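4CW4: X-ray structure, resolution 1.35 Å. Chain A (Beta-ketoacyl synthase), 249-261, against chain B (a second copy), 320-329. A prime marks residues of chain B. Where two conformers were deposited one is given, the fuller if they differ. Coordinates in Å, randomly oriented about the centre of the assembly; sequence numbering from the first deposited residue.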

# COMPACT_ATOMS: atom_id res chain seq x y z
N HIS A 249 2.24 11.24 -26.05
CA HIS A 249 1.50 10.06 -26.48
C HIS A 249 0.53 9.57 -25.43
O HIS A 249 0.43 10.11 -24.32
CB HIS A 249 2.42 8.93 -26.93
CG HIS A 249 3.47 8.57 -25.94
ND1 HIS A 249 4.75 9.07 -26.01
CD2 HIS A 249 3.44 7.74 -24.87
CE1 HIS A 249 5.47 8.58 -25.01
NE2 HIS A 249 4.70 7.77 -24.30
N ARG A 250 -0.24 8.57 -25.84
CA ARG A 250 -1.32 8.06 -25.03
C ARG A 250 -0.80 7.10 -23.98
O ARG A 250 0.25 6.49 -24.13
CB ARG A 250 -2.36 7.37 -25.91
CG ARG A 250 -1.88 6.08 -26.56
CD ARG A 250 -2.97 5.51 -27.49
NE ARG A 250 -4.29 5.54 -26.85
CZ ARG A 250 -5.22 6.47 -27.06
NH1 ARG A 250 -5.01 7.48 -27.91
NH2 ARG A 250 -6.37 6.40 -26.41
N VAL A 251 -1.57 7.00 -22.89
CA VAL A 251 -1.33 5.99 -21.87
C VAL A 251 -1.70 4.61 -22.40
O VAL A 251 -2.70 4.43 -23.09
CB VAL A 251 -2.17 6.32 -20.62
CG1 VAL A 251 -2.02 5.25 -19.55
CG2 VAL A 251 -1.81 7.69 -20.08
N SER A 252 -0.88 3.61 -22.08
CA SER A 252 -1.11 2.24 -22.54
C SER A 252 -2.14 1.56 -21.65
O SER A 252 -2.44 2.05 -20.56
CB SER A 252 0.19 1.44 -22.49
OG SER A 252 0.40 0.93 -21.19
N ALA A 253 -2.65 0.43 -22.11
CA ALA A 253 -3.65 -0.35 -21.40
C ALA A 253 -3.10 -1.03 -20.15
O ALA A 253 -3.87 -1.51 -19.33
CB ALA A 253 -4.26 -1.41 -22.33
N LYS A 254 -1.77 -1.07 -19.99
CA LYS A 254 -1.16 -1.82 -18.88
C LYS A 254 -0.46 -0.94 -17.83
O LYS A 254 -0.16 -1.40 -16.73
CB LYS A 254 -0.18 -2.86 -19.43
CG LYS A 254 -0.84 -4.06 -20.08
CD LYS A 254 0.22 -4.97 -20.68
CE LYS A 254 -0.37 -6.22 -21.32
NZ LYS A 254 0.70 -7.04 -21.97
N GLN A 255 -0.22 0.33 -18.14
CA GLN A 255 0.56 1.18 -17.23
C GLN A 255 -0.13 1.37 -15.88
O GLN A 255 0.51 1.31 -14.83
CB GLN A 255 0.88 2.51 -17.90
CG GLN A 255 2.09 2.41 -18.82
CD GLN A 255 2.07 3.37 -19.98
OE1 GLN A 255 1.17 4.19 -20.13
NE2 GLN A 255 3.07 3.26 -20.82
N LEU A 256 -1.45 1.58 -15.90
CA LEU A 256 -2.17 1.77 -14.65
C LEU A 256 -2.19 0.45 -13.82
O LEU A 256 -1.71 0.44 -12.69
CB LEU A 256 -3.58 2.36 -14.87
CG LEU A 256 -4.36 2.65 -13.57
CD1 LEU A 256 -5.27 3.89 -13.66
CD2 LEU A 256 -5.21 1.47 -13.24
N PRO A 257 -2.73 -0.66 -14.38
CA PRO A 257 -2.82 -1.82 -13.50
C PRO A 257 -1.47 -2.34 -13.01
O PRO A 257 -1.37 -2.71 -11.83
CB PRO A 257 -3.59 -2.86 -14.34
CG PRO A 257 -3.46 -2.39 -15.75
CD PRO A 257 -3.38 -0.90 -15.68
N LEU A 258 -0.44 -2.30 -13.86
CA LEU A 258 0.85 -2.85 -13.45
C LEU A 258 1.63 -1.89 -12.53
O LEU A 258 2.63 -2.28 -11.94
CB LEU A 258 1.68 -3.26 -14.66
CG LEU A 258 1.08 -4.36 -15.54
CD1 LEU A 258 2.11 -4.80 -16.60
CD2 LEU A 258 0.63 -5.55 -14.71
N GLY A 259 1.17 -0.66 -12.39
CA GLY A 259 1.80 0.27 -11.48
C GLY A 259 1.39 0.12 -10.03
O GLY A 259 2.14 0.54 -9.15
N PHE A 260 0.22 -0.46 -9.77
CA PHE A 260 -0.30 -0.53 -8.40
C PHE A 260 0.70 -1.17 -7.44
O PHE A 260 1.35 -2.17 -7.77
CB PHE A 260 -1.58 -1.34 -8.32
CG PHE A 260 -2.77 -0.64 -8.89
CD1 PHE A 260 -3.23 0.53 -8.33
CD2 PHE A 260 -3.40 -1.12 -10.00
CE1 PHE A 260 -4.30 1.19 -8.85
CE2 PHE A 260 -4.48 -0.46 -10.52
CZ PHE A 260 -4.93 0.69 -9.93
N ASN A 261 0.78 -0.62 -6.24
CA ASN A 261 1.76 -1.09 -5.25
C ASN A 261 1.52 -2.52 -4.77
O ASN A 261 2.41 -3.11 -4.16
CB ASN A 261 1.92 -0.10 -4.09
CG ASN A 261 0.99 -0.39 -2.94
OD1 ASN A 261 -0.20 -0.66 -3.11
ND2 ASN A 261 1.54 -0.33 -1.74
N GLU B 320 -5.12 11.80 -15.62
CA GLU B 320 -4.27 10.63 -15.83
C GLU B 320 -4.95 9.35 -15.35
O GLU B 320 -4.86 8.30 -16.00
CB GLU B 320 -2.94 10.82 -15.11
CG GLU B 320 -2.06 11.99 -15.62
CD GLU B 320 -2.47 13.35 -15.08
OE1 GLU B 320 -3.42 13.45 -14.25
OE2 GLU B 320 -1.82 14.33 -15.49
N CYS B 321 -5.64 9.44 -14.21
CA CYS B 321 -6.36 8.27 -13.68
C CYS B 321 -7.48 7.89 -14.61
O CYS B 321 -7.70 6.71 -14.88
CB CYS B 321 -6.90 8.55 -12.30
SG CYS B 321 -5.66 8.88 -11.11
N ILE B 322 -8.21 8.88 -15.10
CA ILE B 322 -9.32 8.63 -16.00
C ILE B 322 -8.80 7.98 -17.28
O ILE B 322 -9.35 6.96 -17.73
CB ILE B 322 -10.13 9.91 -16.30
CG1 ILE B 322 -10.80 10.43 -15.02
CG2 ILE B 322 -11.16 9.65 -17.39
CD1 ILE B 322 -11.35 11.84 -15.16
N GLU B 323 -7.75 8.53 -17.87
CA GLU B 323 -7.20 7.93 -19.08
C GLU B 323 -6.64 6.53 -18.83
O GLU B 323 -6.79 5.65 -19.67
CB GLU B 323 -6.16 8.81 -19.75
CG GLU B 323 -5.72 8.22 -21.09
CD GLU B 323 -4.70 9.02 -21.86
OE1 GLU B 323 -4.38 10.17 -21.49
OE2 GLU B 323 -4.21 8.49 -22.88
N GLY B 324 -6.00 6.33 -17.68
CA GLY B 324 -5.43 5.02 -17.34
C GLY B 324 -6.48 3.92 -17.27
O GLY B 324 -6.29 2.82 -17.79
N TYR B 325 -7.59 4.20 -16.60
CA TYR B 325 -8.68 3.24 -16.55
C TYR B 325 -9.40 3.08 -17.89
O TYR B 325 -9.79 1.98 -18.26
CB TYR B 325 -9.67 3.58 -15.43
CG TYR B 325 -9.19 3.22 -14.04
CD1 TYR B 325 -9.11 1.91 -13.63
CD2 TYR B 325 -8.82 4.20 -13.15
CE1 TYR B 325 -8.69 1.57 -12.35
CE2 TYR B 325 -8.41 3.89 -11.86
CZ TYR B 325 -8.33 2.57 -11.48
OH TYR B 325 -7.90 2.24 -10.22
N SER B 326 -9.58 4.19 -18.60
CA SER B 326 -10.18 4.14 -19.93
C SER B 326 -9.36 3.26 -20.86
O SER B 326 -9.91 2.47 -21.62
CB SER B 326 -10.30 5.55 -20.51
OG SER B 326 -11.18 6.35 -19.74
N ALA B 327 -8.04 3.38 -20.77
CA ALA B 327 -7.13 2.62 -21.64
C ALA B 327 -7.33 1.11 -21.48
O ALA B 327 -7.06 0.35 -22.40
CB ALA B 327 -5.67 3.00 -21.38
N MET B 328 -7.81 0.70 -20.31
CA MET B 328 -8.20 -0.68 -20.05
C MET B 328 -9.62 -1.02 -20.49
O MET B 328 -10.04 -2.17 -20.38
CB MET B 328 -8.18 -0.96 -18.56
CG MET B 328 -6.93 -0.57 -17.84
SD MET B 328 -7.08 -0.96 -16.09
CE MET B 328 -7.20 -2.75 -16.13
N GLY B 329 -10.38 -0.03 -20.92
CA GLY B 329 -11.79 -0.24 -21.23
C GLY B 329 -12.65 -0.41 -20.00
O GLY B 329 -13.74 -0.97 -20.09
O HOH W 1 -5.05 5.98 -23.60
O HOH W 2 -3.51 1.83 -18.05

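The most unusual feature of this contact is the missing side chain at Gly324′, whose place is taken by Leu256 from the other chain. A CB built at ideal geometry on Gly324′ would point toward chain A and lie 2.7 Å from Leu256 CD1, a clash; as deposited, Leu256 CD1 rests 3.8 Å from Gly324′ C and 3.9 Å from Cys321′ O. The CA atoms of Leu256 and Gly324′ are accordingly just 5.3 Å apart, although the axes of the two helices, which run at 99° to each other, come no closer than 9.1 Å.

Leu256 has the largest covered area of either stretch, 88 Å². Its chi1 is t, but chi2, at 146°, lies between wells. In this conformation CD1 sits 3.7 Å from the centroid of the Tyr325′ ring and 19° off the ring normal, a CH-pi contact over the face, while Leu256 CD2 approaches Tyr325′ CE1 at 3.6 Å. The CA-to-CB bond of Tyr325′ points away from chain A, yet the end of the side chain comes nearer and meets Phe260: Tyr325′ OH lies 3.4 Å from Phe260 CZ, at the edge of the phenylalanine ring and near its plane. This contact buries the hydroxyl, which has no polar partner anywhere in the model.

Met328′ extends the apolar patch, with its SD 3.7 Å from Pro257 CD and 4.2 Å from Leu256 CD2.

One direct hydrogen bond crosses between the stretches. Val251 N donates to Glu323′ OE2 at 3.0 Å with an N-H...acceptor angle of 162°, close to linear. Glu323′ reaches it with chi1 and chi2 both t, and its carboxylate carbon CD lies 3.6 Å from Val251 CG2, so the group that accepts the bond also packs against the valine methyl. Water 1 reinforces the link, donating to Val251 O at 2.9 Å and to Glu323′ OE2 at 2.7 Å.

Water 2 makes a second bridge, donating to Ser252 O at 2.7 Å and Gly324′ O at 3.0 Å while accepting from Leu256 N at 3.0 Å. Nearby, the chain A turn is held from within: Ser252 OG caps it, accepting from Lys254 N at 3.2 Å and, weakly, from Gln255 N at 3.2 Å, and Ser252 N donates to Gln255 OE1 at 2.9 Å.

Two alanines bring the backbones closest, with the CA atoms of Ala253 and Ala327′ 4.6 Å apart. Ala327′ CB lies 3.5 Å from Ser252 O, and Ala253 CB lies 3.3 Å from Ala327′ O, so each methyl packs against a carbonyl oxygen of the other chain.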